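Local coordinates for hemolysin activator protein CdiB (Acinetobacter baumannii ACICU, PDB 6WIL) that probably exports its partner CdiA toxin across the outer membrane, as a two-partner secretion transporter of the Omp85 superfamily, at residues 32-37 with 368-373; 154-159 with 183-188; 161-166 with 172-177; 177-182 with 323-328; 494-499 with 533-538. One frame throughout, in Å; residues are numbered along the deposited sequence.

Interaction 1 (32-37 with 368-373); sequences QTPYQN and RQYLGN
P34 puts its CG over one face of the Y370 ring, with CB against the root of that side chain. P34 CG sits 4.3 Å from the centroid of the Y370 ring, 27° off the ring normal, so this is a CH-pi contact. P34 CB lies 3.7 Å from Y370 CB. The two side chains cross at about a right angle. The tyrosine has CG anti to its own carbonyl carbon (chi1 -54°), which turns the ring face to the proline. No hydrogen bond joins the two segments, so the contact is apolar and small, with 148 Å² buried in all.

Segment 32-37 has no regular structure. It belongs to the linker that follows helix 8-27, the helix that plugs the pore in relatives such as FhaC. Segment 368-373 is the end of barrel strand 349-371 and the turn after it. The linker is also tied to the turn between strands 308-326 and 329-346 by a backbone bond from Y35 to G327. On its other side, Y35 OH bonds D175 of helix 171-181. The loop thus runs between that helix and the barrel rim, while Y370 also packs on V375 of strand 374-386.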
# COMPACT_ATOMS: atom_id res chain seq x y z
N GLN A 32 10.14 1.64 -4.92
CA GLN A 32 11.06 1.70 -6.04
C GLN A 32 10.34 2.26 -7.27
O GLN A 32 9.18 1.92 -7.54
CB GLN A 32 11.63 0.31 -6.33
CG GLN A 32 12.12 0.08 -7.76
CD GLN A 32 13.48 0.67 -8.04
OE1 GLN A 32 14.18 1.10 -7.13
NE2 GLN A 32 13.87 0.70 -9.31
N THR A 33 11.03 3.13 -8.00
CA THR A 33 10.45 3.73 -9.19
C THR A 33 10.15 2.65 -10.23
O THR A 33 10.96 1.74 -10.43
CB THR A 33 11.41 4.77 -9.77
OG1 THR A 33 11.75 5.72 -8.76
CG2 THR A 33 10.78 5.49 -10.95
N PRO A 34 8.98 2.69 -10.87
CA PRO A 34 8.66 1.67 -11.88
C PRO A 34 9.59 1.73 -13.08
O PRO A 34 10.18 2.77 -13.40
CB PRO A 34 7.22 2.01 -12.28
CG PRO A 34 6.99 3.41 -11.80
CD PRO A 34 7.83 3.56 -10.58
N TYR A 35 9.73 0.58 -13.74
CA TYR A 35 10.60 0.44 -14.91
C TYR A 35 10.18 -0.80 -15.68
O TYR A 35 9.36 -1.59 -15.22
CB TYR A 35 12.08 0.36 -14.50
CG TYR A 35 12.39 -0.79 -13.58
CD1 TYR A 35 12.73 -2.04 -14.08
CD2 TYR A 35 12.35 -0.64 -12.20
CE1 TYR A 35 13.02 -3.10 -13.24
CE2 TYR A 35 12.63 -1.69 -11.35
CZ TYR A 35 12.97 -2.92 -11.87
OH TYR A 35 13.25 -3.97 -11.03
N GLN A 36 10.77 -0.96 -16.88
CA GLN A 36 10.56 -2.14 -17.73
C GLN A 36 11.93 -2.65 -18.18
O GLN A 36 12.34 -2.44 -19.32
CB GLN A 36 9.66 -1.81 -18.92
CG GLN A 36 8.21 -1.58 -18.56
CD GLN A 36 7.29 -1.66 -19.76
OE1 GLN A 36 6.59 -2.66 -19.95
NE2 GLN A 36 7.28 -0.62 -20.58
N ASN A 37 12.61 -3.35 -17.27
CA ASN A 37 13.98 -3.77 -17.54
C ASN A 37 14.04 -4.90 -18.56
O ASN A 37 14.90 -4.90 -19.45
CB ASN A 37 14.66 -4.18 -16.23
CG ASN A 37 15.89 -5.03 -16.45
OD1 ASN A 37 16.96 -4.53 -16.80
ND2 ASN A 37 15.75 -6.34 -16.23
N ARG A 368 -0.08 -3.75 -5.95
CA ARG A 368 0.13 -2.45 -6.56
C ARG A 368 0.66 -2.68 -7.97
O ARG A 368 1.47 -3.58 -8.19
CB ARG A 368 1.11 -1.58 -5.74
CG ARG A 368 1.00 -0.10 -6.04
CD ARG A 368 2.06 0.74 -5.35
NE ARG A 368 2.05 0.58 -3.90
CZ ARG A 368 3.02 -0.01 -3.20
NH1 ARG A 368 4.08 -0.49 -3.83
NH2 ARG A 368 2.93 -0.10 -1.88
N GLN A 369 0.17 -1.89 -8.92
CA GLN A 369 0.50 -2.08 -10.32
C GLN A 369 0.78 -0.74 -10.97
O GLN A 369 0.05 0.24 -10.74
CB GLN A 369 -0.64 -2.80 -11.07
CG GLN A 369 -0.37 -3.04 -12.55
CD GLN A 369 0.32 -4.36 -12.82
OE1 GLN A 369 -0.01 -5.38 -12.21
NE2 GLN A 369 1.27 -4.36 -13.75
N TYR A 370 1.83 -0.68 -11.78
CA TYR A 370 2.22 0.52 -12.50
C TYR A 370 2.10 0.30 -13.99
O TYR A 370 2.46 -0.76 -14.51
CB TYR A 370 3.66 0.93 -12.17
CG TYR A 370 3.96 1.07 -10.70
CD1 TYR A 370 3.67 2.25 -10.02
CD2 TYR A 370 4.54 0.03 -9.99
CE1 TYR A 370 3.95 2.38 -8.68
CE2 TYR A 370 4.83 0.15 -8.64
CZ TYR A 370 4.52 1.33 -7.99
OH TYR A 370 4.80 1.45 -6.65
N LEU A 371 1.58 1.32 -14.69
CA LEU A 371 1.60 1.35 -16.14
C LEU A 371 1.78 2.80 -16.56
O LEU A 371 0.92 3.64 -16.26
CB LEU A 371 0.32 0.76 -16.74
CG LEU A 371 0.41 0.41 -18.23
CD1 LEU A 371 1.62 -0.48 -18.50
CD2 LEU A 371 -0.87 -0.25 -18.71
N GLY A 372 2.89 3.10 -17.22
CA GLY A 372 3.22 4.48 -17.52
C GLY A 372 3.40 5.26 -16.23
O GLY A 372 4.19 4.89 -15.35
N ASN A 373 2.65 6.35 -16.10
CA ASN A 373 2.62 7.14 -14.88
C ASN A 373 1.38 6.86 -14.04
O ASN A 373 1.12 7.59 -13.08
CB ASN A 373 2.70 8.63 -15.21
CG ASN A 373 3.79 8.95 -16.21
OD1 ASN A 373 3.53 9.54 -17.26
ND2 ASN A 373 5.02 8.56 -15.90

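Interaction 2 (154-159 with 183-188); sequences SLQLKT and RVYAVD
Q156 and Y185 meet across the second POTRA domain, between helix 154-160 and strand 185-193. A POTRA domain packs two helices against a small sheet, and this contact joins the first helix of the pair to an edge of that sheet. The glutamine chain is extended beyond CG (chi2 177°) and carries its amide out from the helix toward the strand. The tyrosine comes in at a slant to it, with CG anti to its carbonyl carbon (chi1 -62°). Their amide and ring planes are only 19° apart, but the amide approaches the ring obliquely. The amide end lies by the phenol hydroxyl. The orientation modelled for this amide is doubtful, so the identity of its atom nearest Y185 OH is not certain.

V184 adds a lesser contact, with its CG2 methyl beside the same amide. The backbones stay well apart: Q156 CA and V184 CA, the nearest pair, are 10.7 Å from each other. Side-chain length therefore spans the gap, and all three touching residues are buried.

Y185 OH also makes a weak hydrogen bond to the K151 carbonyl, and the Y185 ring packs on I152 and on L211 of strand 204-213. The backbone O of Q156 accepts a bond from N249. Next to Q156 in the helix, L155 O takes two donors from T159, one turn on: T159 N at 2.9 Å and T159 OG1 at 3.1 Å.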
# COMPACT_ATOMS: atom_id res chain seq x y z
N SER A 154 25.60 -3.27 10.85
CA SER A 154 25.59 -4.56 10.16
C SER A 154 24.25 -5.26 10.33
O SER A 154 23.79 -5.96 9.42
CB SER A 154 26.73 -5.44 10.66
OG SER A 154 27.98 -4.82 10.41
N LEU A 155 23.60 -5.08 11.48
CA LEU A 155 22.28 -5.66 11.69
C LEU A 155 21.26 -5.05 10.73
O LEU A 155 20.41 -5.76 10.18
CB LEU A 155 21.84 -5.47 13.14
CG LEU A 155 20.45 -5.97 13.54
CD1 LEU A 155 20.33 -7.46 13.27
CD2 LEU A 155 20.17 -5.67 15.01
N GLN A 156 21.33 -3.73 10.52
CA GLN A 156 20.42 -3.07 9.59
C GLN A 156 20.52 -3.66 8.19
O GLN A 156 19.50 -3.90 7.54
CB GLN A 156 20.71 -1.57 9.55
CG GLN A 156 19.75 -0.70 10.33
CD GLN A 156 20.15 0.75 10.30
OE1 GLN A 156 19.50 1.58 9.66
NE2 GLN A 156 21.25 1.08 10.98
N LEU A 157 21.74 -3.90 7.71
CA LEU A 157 21.90 -4.51 6.39
C LEU A 157 21.32 -5.91 6.36
O LEU A 157 20.64 -6.29 5.40
CB LEU A 157 23.37 -4.54 5.99
CG LEU A 157 24.03 -3.22 5.60
CD1 LEU A 157 25.52 -3.43 5.38
CD2 LEU A 157 23.38 -2.64 4.36
N LYS A 158 21.57 -6.70 7.41
CA LYS A 158 21.10 -8.08 7.42
C LYS A 158 19.57 -8.15 7.41
O LYS A 158 18.99 -9.00 6.73
CB LYS A 158 21.66 -8.83 8.63
CG LYS A 158 20.91 -10.11 8.95
CD LYS A 158 21.73 -11.08 9.77
CE LYS A 158 20.94 -12.36 10.03
NZ LYS A 158 21.73 -13.38 10.76
N THR A 159 18.90 -7.27 8.16
CA THR A 159 17.45 -7.33 8.24
C THR A 159 16.77 -6.60 7.08
O THR A 159 15.71 -7.03 6.62
CB THR A 159 16.96 -6.75 9.57
OG1 THR A 159 17.34 -5.37 9.69
CG2 THR A 159 17.54 -7.53 10.74
N ARG A 183 13.00 3.70 3.66
CA ARG A 183 12.15 4.16 4.75
C ARG A 183 12.89 5.12 5.67
O ARG A 183 12.29 6.04 6.22
CB ARG A 183 11.61 2.97 5.54
CG ARG A 183 10.64 2.12 4.75
CD ARG A 183 10.14 0.95 5.58
NE ARG A 183 9.36 0.02 4.78
CZ ARG A 183 8.64 -0.97 5.28
NH1 ARG A 183 8.59 -1.16 6.59
NH2 ARG A 183 7.96 -1.77 4.47
N VAL A 184 14.20 4.93 5.84
CA VAL A 184 14.98 5.73 6.76
C VAL A 184 16.14 6.46 6.10
O VAL A 184 16.73 7.35 6.73
CB VAL A 184 15.50 4.88 7.94
CG1 VAL A 184 14.35 4.15 8.63
CG2 VAL A 184 16.54 3.89 7.47
N TYR A 185 16.49 6.12 4.86
CA TYR A 185 17.58 6.78 4.15
C TYR A 185 17.11 7.32 2.81
O TYR A 185 16.16 6.82 2.22
CB TYR A 185 18.76 5.84 3.87
CG TYR A 185 19.44 5.26 5.08
CD1 TYR A 185 20.26 6.04 5.89
CD2 TYR A 185 19.30 3.91 5.39
CE1 TYR A 185 20.90 5.50 6.99
CE2 TYR A 185 19.93 3.36 6.49
CZ TYR A 185 20.72 4.15 7.28
OH TYR A 185 21.35 3.59 8.37
N ALA A 186 17.80 8.36 2.35
CA ALA A 186 17.89 8.64 0.92
C ALA A 186 18.98 7.74 0.35
O ALA A 186 20.12 7.78 0.82
CB ALA A 186 18.20 10.12 0.68
N VAL A 187 18.63 6.91 -0.63
CA VAL A 187 19.49 5.83 -1.08
C VAL A 187 19.91 6.06 -2.52
O VAL A 187 19.10 6.47 -3.36
CB VAL A 187 18.80 4.46 -0.92
CG1 VAL A 187 19.70 3.34 -1.41
CG2 VAL A 187 18.40 4.23 0.52
N ASP A 188 21.18 5.79 -2.81
CA ASP A 188 21.70 5.69 -4.17
C ASP A 188 22.33 4.32 -4.31
O ASP A 188 23.21 3.96 -3.52
CB ASP A 188 22.70 6.81 -4.47
CG ASP A 188 23.03 6.93 -5.95
OD1 ASP A 188 23.61 5.99 -6.53
OD2 ASP A 188 22.69 7.98 -6.55

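Interaction 3 (161-166 with 172-177); sequences LPFKAG and KRLDQG. With SO4 (sulfate ion), chain B.
The chain leaves helical geometry at L161 and passes alongside helix 171-181, bringing L161 CA within 4.2 Å of G177 CA. L161 CD2 rests on that glycine, 3.5 Å from G177 CA; the absence of a side chain at G177 lets the methyl come this close. The F163 ring turns one face to L174. L174 CD2 lies 4.1 Å from the centroid of the F163 ring, 28° off the normal, a CH-pi contact. The R173 carbonyl oxygen sits near the plane at the edge of the same ring. P162 slides past the R173 side chain, which is extended from CG to NE. R173 NH1 makes a weak bond to P162 O at 3.2 Å and a straighter one, 164°, to sulfate O3 at 3.1 Å. R173 NH2 adds a weak bond to sulfate O1.

R321 of the barrel also binds the sulfate, which probably came from the crystallisation liquor. The buried part of this contact is thus mainly apolar, while its partly exposed margin presents an arginine suited to an anion.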
# COMPACT_ATOMS: atom_id res chain seq x y z
N LEU A 161 18.12 -6.10 3.95
CA LEU A 161 18.43 -6.70 2.65
C LEU A 161 18.21 -8.20 2.72
O LEU A 161 18.84 -8.87 3.56
CB LEU A 161 19.87 -6.41 2.25
CG LEU A 161 20.32 -4.95 2.26
CD1 LEU A 161 21.77 -4.87 1.83
CD2 LEU A 161 19.44 -4.13 1.35
N PRO A 162 17.35 -8.77 1.88
CA PRO A 162 17.12 -10.22 1.93
C PRO A 162 18.23 -11.04 1.28
O PRO A 162 18.05 -12.23 1.00
CB PRO A 162 15.79 -10.39 1.20
CG PRO A 162 15.77 -9.25 0.24
CD PRO A 162 16.43 -8.10 0.94
N PHE A 163 19.37 -10.41 1.03
CA PHE A 163 20.52 -11.07 0.41
C PHE A 163 21.77 -10.77 1.22
O PHE A 163 21.78 -9.90 2.09
CB PHE A 163 20.70 -10.61 -1.05
CG PHE A 163 20.86 -9.13 -1.21
CD1 PHE A 163 22.11 -8.54 -1.15
CD2 PHE A 163 19.76 -8.32 -1.44
CE1 PHE A 163 22.27 -7.17 -1.30
CE2 PHE A 163 19.90 -6.95 -1.59
CZ PHE A 163 21.16 -6.38 -1.52
N LYS A 164 22.84 -11.49 0.91
CA LYS A 164 24.12 -11.33 1.59
C LYS A 164 25.25 -11.47 0.58
O LYS A 164 25.03 -11.80 -0.59
CB LYS A 164 24.29 -12.34 2.72
CG LYS A 164 24.52 -13.76 2.23
CD LYS A 164 24.45 -14.76 3.38
CE LYS A 164 23.14 -14.60 4.14
NZ LYS A 164 22.88 -15.75 5.06
N ALA A 165 26.46 -11.21 1.05
CA ALA A 165 27.64 -11.36 0.21
C ALA A 165 27.79 -12.82 -0.22
O ALA A 165 27.61 -13.74 0.58
CB ALA A 165 28.88 -10.88 0.96
N GLY A 166 28.10 -13.02 -1.50
CA GLY A 166 28.22 -14.35 -2.06
C GLY A 166 26.96 -14.90 -2.68
O GLY A 166 27.02 -15.96 -3.33
N LYS A 172 15.01 -8.48 -8.08
CA LYS A 172 13.85 -8.42 -7.18
C LYS A 172 14.29 -8.23 -5.74
O LYS A 172 13.63 -7.51 -4.97
CB LYS A 172 13.01 -9.69 -7.32
CG LYS A 172 12.16 -9.76 -8.57
CD LYS A 172 11.32 -11.03 -8.58
CE LYS A 172 11.72 -11.96 -9.71
NZ LYS A 172 11.33 -11.41 -11.04
N ARG A 173 15.40 -8.86 -5.34
CA ARG A 173 15.91 -8.70 -3.99
C ARG A 173 16.63 -7.37 -3.80
O ARG A 173 16.56 -6.79 -2.71
CB ARG A 173 16.85 -9.87 -3.65
CG ARG A 173 16.17 -11.22 -3.81
CD ARG A 173 17.04 -12.36 -3.31
NE ARG A 173 16.27 -13.60 -3.26
CZ ARG A 173 15.75 -14.12 -2.15
NH1 ARG A 173 15.93 -13.51 -0.99
NH2 ARG A 173 15.06 -15.25 -2.21
N LEU A 174 17.30 -6.87 -4.84
CA LEU A 174 17.88 -5.53 -4.76
C LEU A 174 16.80 -4.49 -4.55
O LEU A 174 16.95 -3.58 -3.72
CB LEU A 174 18.67 -5.22 -6.03
CG LEU A 174 19.84 -6.13 -6.41
CD1 LEU A 174 20.66 -5.50 -7.53
CD2 LEU A 174 20.71 -6.43 -5.20
N ASP A 175 15.69 -4.59 -5.30
CA ASP A 175 14.62 -3.61 -5.18
C ASP A 175 13.94 -3.70 -3.82
O ASP A 175 13.59 -2.67 -3.23
CB ASP A 175 13.59 -3.82 -6.29
CG ASP A 175 14.06 -3.30 -7.64
OD1 ASP A 175 15.15 -2.68 -7.70
OD2 ASP A 175 13.34 -3.50 -8.63
N GLN A 176 13.73 -4.91 -3.31
CA GLN A 176 13.13 -5.07 -1.99
C GLN A 176 14.00 -4.43 -0.92
O GLN A 176 13.52 -3.64 -0.10
CB GLN A 176 12.91 -6.55 -1.69
CG GLN A 176 12.14 -6.79 -0.41
CD GLN A 176 10.74 -6.22 -0.48
OE1 GLN A 176 10.15 -6.12 -1.55
NE2 GLN A 176 10.20 -5.83 0.68
N GLY A 177 15.29 -4.77 -0.91
CA GLY A 177 16.19 -4.18 0.07
C GLY A 177 16.32 -2.68 -0.09
O GLY A 177 16.38 -1.95 0.90
S SO4 B . 13.47 -15.27 1.59
O1 SO4 B . 12.83 -15.24 0.27
O2 SO4 B . 12.44 -15.10 2.62
O3 SO4 B . 14.45 -14.20 1.67
O4 SO4 B . 14.14 -16.55 1.79

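Interaction 4 (177-182 with 323-328); sequences GLENLK and ISRSGQ
R325 meets E179 of helix 171-181 from barrel strand 308-326, just after the classic beta bulge in which I323 and S324 both face T331. The R325 chain bends at chi3 (-65°), and its guanidinium meets the E179 carboxylate, which comes from the opposite direction on an extended chain. The glutamate lies at the guanidinium edge, but the two planes are 46° apart, so the pairing is twisted rather than coplanar. R325 NH1 bonds E179 OE2 at 3.0 Å with an angle of 165°, from above the carboxylate plane. R325 NH2 forms the second arm to E179 OE1; its modelled length is implausibly short, so its exact value is doubtful. S326 then closes an ST turn, with S326 OG accepting from Q328 N at 3.0 Å. G327 and Q328 make backbone bonds with Y35 and Y370.

Both charged residues are buried. R325 NH1 also bonds Q176, while E179 receives K330 at OE2 and the Q32 backbone N at OE1. This two-armed salt bridge joins the second POTRA domain to the barrel. The extra donors should favour a charged carboxylate and probably stabilise the ion pair in its buried setting.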
# COMPACT_ATOMS: atom_id res chain seq x y z
N GLY A 177 15.29 -4.77 -0.91
CA GLY A 177 16.19 -4.18 0.07
C GLY A 177 16.32 -2.68 -0.09
O GLY A 177 16.38 -1.95 0.90
N LEU A 178 16.36 -2.20 -1.33
CA LEU A 178 16.39 -0.76 -1.56
C LEU A 178 15.15 -0.08 -0.98
O LEU A 178 15.25 1.01 -0.40
CB LEU A 178 16.52 -0.48 -3.06
CG LEU A 178 16.51 0.97 -3.53
CD1 LEU A 178 17.63 1.19 -4.52
CD2 LEU A 178 15.18 1.26 -4.19
N GLU A 179 13.98 -0.70 -1.14
CA GLU A 179 12.76 -0.10 -0.60
C GLU A 179 12.78 -0.07 0.92
O GLU A 179 12.34 0.91 1.53
CB GLU A 179 11.53 -0.87 -1.10
CG GLU A 179 10.91 -0.29 -2.35
CD GLU A 179 9.98 -1.27 -3.03
OE1 GLU A 179 10.05 -1.39 -4.27
OE2 GLU A 179 9.19 -1.94 -2.33
N ASN A 180 13.30 -1.13 1.54
CA ASN A 180 13.42 -1.16 2.99
C ASN A 180 14.35 -0.07 3.50
O ASN A 180 14.09 0.54 4.55
CB ASN A 180 13.91 -2.53 3.45
CG ASN A 180 12.88 -3.62 3.21
OD1 ASN A 180 11.72 -3.33 2.95
ND2 ASN A 180 13.30 -4.87 3.33
N LEU A 181 15.44 0.20 2.78
CA LEU A 181 16.38 1.23 3.22
C LEU A 181 15.84 2.63 2.97
O LEU A 181 16.22 3.57 3.67
CB LEU A 181 17.73 1.06 2.52
CG LEU A 181 18.53 -0.21 2.81
CD1 LEU A 181 19.94 -0.11 2.23
CD2 LEU A 181 18.57 -0.48 4.30
N LYS A 182 14.96 2.80 1.98
CA LYS A 182 14.42 4.11 1.69
C LYS A 182 13.38 4.57 2.71
O LYS A 182 12.92 5.71 2.63
CB LYS A 182 13.81 4.14 0.29
CG LYS A 182 14.85 4.32 -0.81
CD LYS A 182 14.29 3.93 -2.16
CE LYS A 182 13.08 4.76 -2.54
NZ LYS A 182 13.44 6.16 -2.91
N ILE A 323 5.18 -11.54 -1.93
CA ILE A 323 5.19 -12.86 -2.56
C ILE A 323 5.62 -12.74 -4.02
O ILE A 323 6.15 -13.70 -4.59
CB ILE A 323 3.81 -13.54 -2.43
CG1 ILE A 323 2.72 -12.64 -3.00
CG2 ILE A 323 3.51 -13.87 -0.98
CD1 ILE A 323 1.34 -13.24 -2.89
N SER A 324 5.39 -11.58 -4.62
CA SER A 324 5.72 -11.36 -6.02
C SER A 324 5.92 -9.87 -6.28
O SER A 324 5.14 -9.05 -5.79
CB SER A 324 4.62 -11.90 -6.94
OG SER A 324 4.62 -11.22 -8.19
N ARG A 325 6.95 -9.54 -7.05
CA ARG A 325 7.19 -8.15 -7.41
C ARG A 325 7.94 -8.08 -8.73
O ARG A 325 8.54 -9.06 -9.18
CB ARG A 325 7.98 -7.42 -6.32
CG ARG A 325 9.42 -7.85 -6.18
CD ARG A 325 10.14 -6.92 -5.23
NE ARG A 325 10.21 -5.57 -5.78
CZ ARG A 325 10.11 -4.46 -5.05
NH1 ARG A 325 9.91 -4.53 -3.74
NH2 ARG A 325 10.18 -3.27 -5.64
N SER A 326 7.91 -6.90 -9.33
CA SER A 326 8.67 -6.62 -10.54
C SER A 326 8.82 -5.11 -10.65
O SER A 326 8.42 -4.36 -9.76
CB SER A 326 7.99 -7.19 -11.79
OG SER A 326 7.03 -6.28 -12.28
N GLY A 327 9.37 -4.67 -11.79
CA GLY A 327 9.48 -3.25 -12.05
C GLY A 327 8.15 -2.54 -12.16
O GLY A 327 8.10 -1.32 -12.05
N GLN A 328 7.06 -3.29 -12.36
CA GLN A 328 5.75 -2.67 -12.54
C GLN A 328 4.69 -3.19 -11.57
O GLN A 328 3.52 -2.80 -11.69
CB GLN A 328 5.26 -2.87 -13.98
CG GLN A 328 6.26 -2.45 -15.03
CD GLN A 328 5.61 -1.96 -16.30
OE1 GLN A 328 5.29 -0.78 -16.43
NE2 GLN A 328 5.41 -2.87 -17.25

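Interaction 5 (494-499 with 533-538); sequences QFYMAV and DAFTGR
Y496 reaches its hydroxyl across to D533, spanning the strand that lies between them. Y496 OH donates to D533 OD1 at 3.0 Å, on the syn lone pair, the side of the other carboxylate oxygen. D533 OD1 lies near the plane of the tyrosine ring, at its edge, and the ring and carboxylate planes are 83° apart. Y496 OH is also 3.2 Å from F535 CB. Y496 CZ is 4.1 Å from F535 CB. The F535 ring itself leads away.

The torsions set this up. Y496 has CG between its backbone N and carbonyl carbon (chi1 70°), which swings the ring over toward strand 530-541. D533 has CG beside its own carbonyl carbon, and its OD1 comes back toward the hydroxyl.

Further out, R524 of the intervening strand 515-526 lies by both partners. R524 makes a cation-pi contact with Y496, and R524 NE forms a long, weak ion pair with D533 OD2. V520 of that strand packs on Y496 and F535. Beyond the two strands, Y496 touches E483 and S485 of strand 476-487, and D533 touches S555 of strand 550-559.

Segments 494-499 and 533-538 run 35° apart in direction, with axes 9.2 Å from each other at closest approach. Such a contact between next-but-one strands, both running the same way, belongs to the antiparallel 16-stranded barrel of the Omp85 superfamily.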
# COMPACT_ATOMS: atom_id res chain seq x y z
N GLN A 494 -3.35 23.80 -6.73
CA GLN A 494 -4.18 23.04 -7.64
C GLN A 494 -5.64 23.14 -7.22
O GLN A 494 -5.95 23.13 -6.02
CB GLN A 494 -3.74 21.57 -7.72
CG GLN A 494 -3.59 20.86 -6.38
CD GLN A 494 -3.36 19.36 -6.54
OE1 GLN A 494 -3.99 18.55 -5.86
NE2 GLN A 494 -2.45 19.00 -7.44
N PHE A 495 -6.53 23.26 -8.21
CA PHE A 495 -7.96 23.17 -8.01
C PHE A 495 -8.42 21.73 -8.21
O PHE A 495 -7.80 20.97 -8.95
CB PHE A 495 -8.72 24.08 -8.98
CG PHE A 495 -8.20 25.49 -9.03
CD1 PHE A 495 -8.41 26.36 -7.97
CD2 PHE A 495 -7.53 25.95 -10.15
CE1 PHE A 495 -7.94 27.65 -8.02
CE2 PHE A 495 -7.06 27.25 -10.21
CZ PHE A 495 -7.26 28.10 -9.14
N TYR A 496 -9.51 21.37 -7.55
CA TYR A 496 -10.05 20.02 -7.72
C TYR A 496 -11.56 20.04 -7.60
O TYR A 496 -12.13 20.84 -6.85
CB TYR A 496 -9.44 19.03 -6.71
CG TYR A 496 -9.87 19.22 -5.27
CD1 TYR A 496 -11.00 18.58 -4.76
CD2 TYR A 496 -9.14 20.03 -4.41
CE1 TYR A 496 -11.38 18.74 -3.44
CE2 TYR A 496 -9.52 20.20 -3.09
CZ TYR A 496 -10.64 19.56 -2.61
OH TYR A 496 -11.01 19.73 -1.30
N MSE A 497 -12.20 19.16 -8.36
CA MSE A 497 -13.63 18.91 -8.23
C MSE A 497 -13.83 17.42 -8.01
O MSE A 497 -13.14 16.60 -8.61
CB MSE A 497 -14.39 19.39 -9.47
CG MSE A 497 -15.85 19.74 -9.21
SE MSE A 497 -17.05 19.18 -10.65
CE MSE A 497 -16.07 19.89 -12.18
N ALA A 498 -14.78 17.06 -7.15
CA ALA A 498 -14.96 15.66 -6.77
C ALA A 498 -16.43 15.28 -6.83
O ALA A 498 -17.32 16.10 -6.56
CB ALA A 498 -14.41 15.39 -5.37
N VAL A 499 -16.68 14.03 -7.21
CA VAL A 499 -18.02 13.44 -7.23
C VAL A 499 -17.93 12.07 -6.57
O VAL A 499 -17.21 11.19 -7.06
CB VAL A 499 -18.58 13.32 -8.65
CG1 VAL A 499 -19.95 12.66 -8.62
CG2 VAL A 499 -18.66 14.69 -9.32
N ASP A 533 -6.17 23.10 2.63
CA ASP A 533 -7.14 22.35 1.84
C ASP A 533 -8.52 22.87 2.21
O ASP A 533 -8.99 22.65 3.33
CB ASP A 533 -7.03 20.85 2.10
CG ASP A 533 -7.78 20.02 1.06
OD1 ASP A 533 -8.76 20.52 0.47
OD2 ASP A 533 -7.38 18.86 0.83
N ALA A 534 -9.16 23.58 1.28
CA ALA A 534 -10.48 24.15 1.50
C ALA A 534 -11.42 23.67 0.40
O ALA A 534 -11.05 23.64 -0.77
CB ALA A 534 -10.43 25.68 1.51
N PHE A 535 -12.64 23.30 0.79
CA PHE A 535 -13.63 22.86 -0.17
C PHE A 535 -15.01 23.31 0.27
O PHE A 535 -15.29 23.43 1.47
CB PHE A 535 -13.61 21.34 -0.36
CG PHE A 535 -14.14 20.57 0.82
CD1 PHE A 535 -13.29 20.17 1.84
CD2 PHE A 535 -15.48 20.24 0.91
CE1 PHE A 535 -13.77 19.46 2.92
CE2 PHE A 535 -15.97 19.53 1.99
CZ PHE A 535 -15.11 19.14 3.00
N THR A 536 -15.87 23.57 -0.71
CA THR A 536 -17.29 23.74 -0.48
C THR A 536 -18.04 22.70 -1.32
O THR A 536 -17.69 22.46 -2.48
CB THR A 536 -17.76 25.16 -0.84
OG1 THR A 536 -19.19 25.19 -0.90
CG2 THR A 536 -17.17 25.60 -2.17
N GLY A 537 -19.04 22.07 -0.72
CA GLY A 537 -19.74 20.98 -1.36
C GLY A 537 -21.23 21.02 -1.06
O GLY A 537 -21.71 21.86 -0.30
N ARG A 538 -21.95 20.07 -1.67
CA ARG A 538 -23.38 19.93 -1.44
C ARG A 538 -23.79 18.51 -1.79
O ARG A 538 -23.13 17.84 -2.59
CB ARG A 538 -24.18 20.93 -2.28
CG ARG A 538 -24.36 20.54 -3.74
CD ARG A 538 -25.24 21.52 -4.49
NE ARG A 538 -26.34 22.00 -3.66
CZ ARG A 538 -27.48 21.34 -3.47
NH1 ARG A 538 -28.43 21.86 -2.70
NH2 ARG A 538 -27.67 20.16 -4.05

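How the interactions relate
Interactions 1 to 4 gather where the second POTRA domain and the N-terminal linker meet the barrel; interaction 5 lies in the barrel wall, its centre 29 to 44 Å from theirs. Interactions 3 and 4 share G177 on helix 171-181, with centres 9 Å apart. Interaction 2 joins the parts of the POTRA domain just before and after that helix. Interaction 1 is centred 11 Å from interaction 4 and touches it through the barrel turn. Along the chain, interactions 2, 3 and 4 fall inside the loop closed by interaction 1; 3 is nested in 2, 2 and 4 cross, and interaction 5 follows. Linker, POTRA domain and barrel are thus in continuous contact in this crystal form.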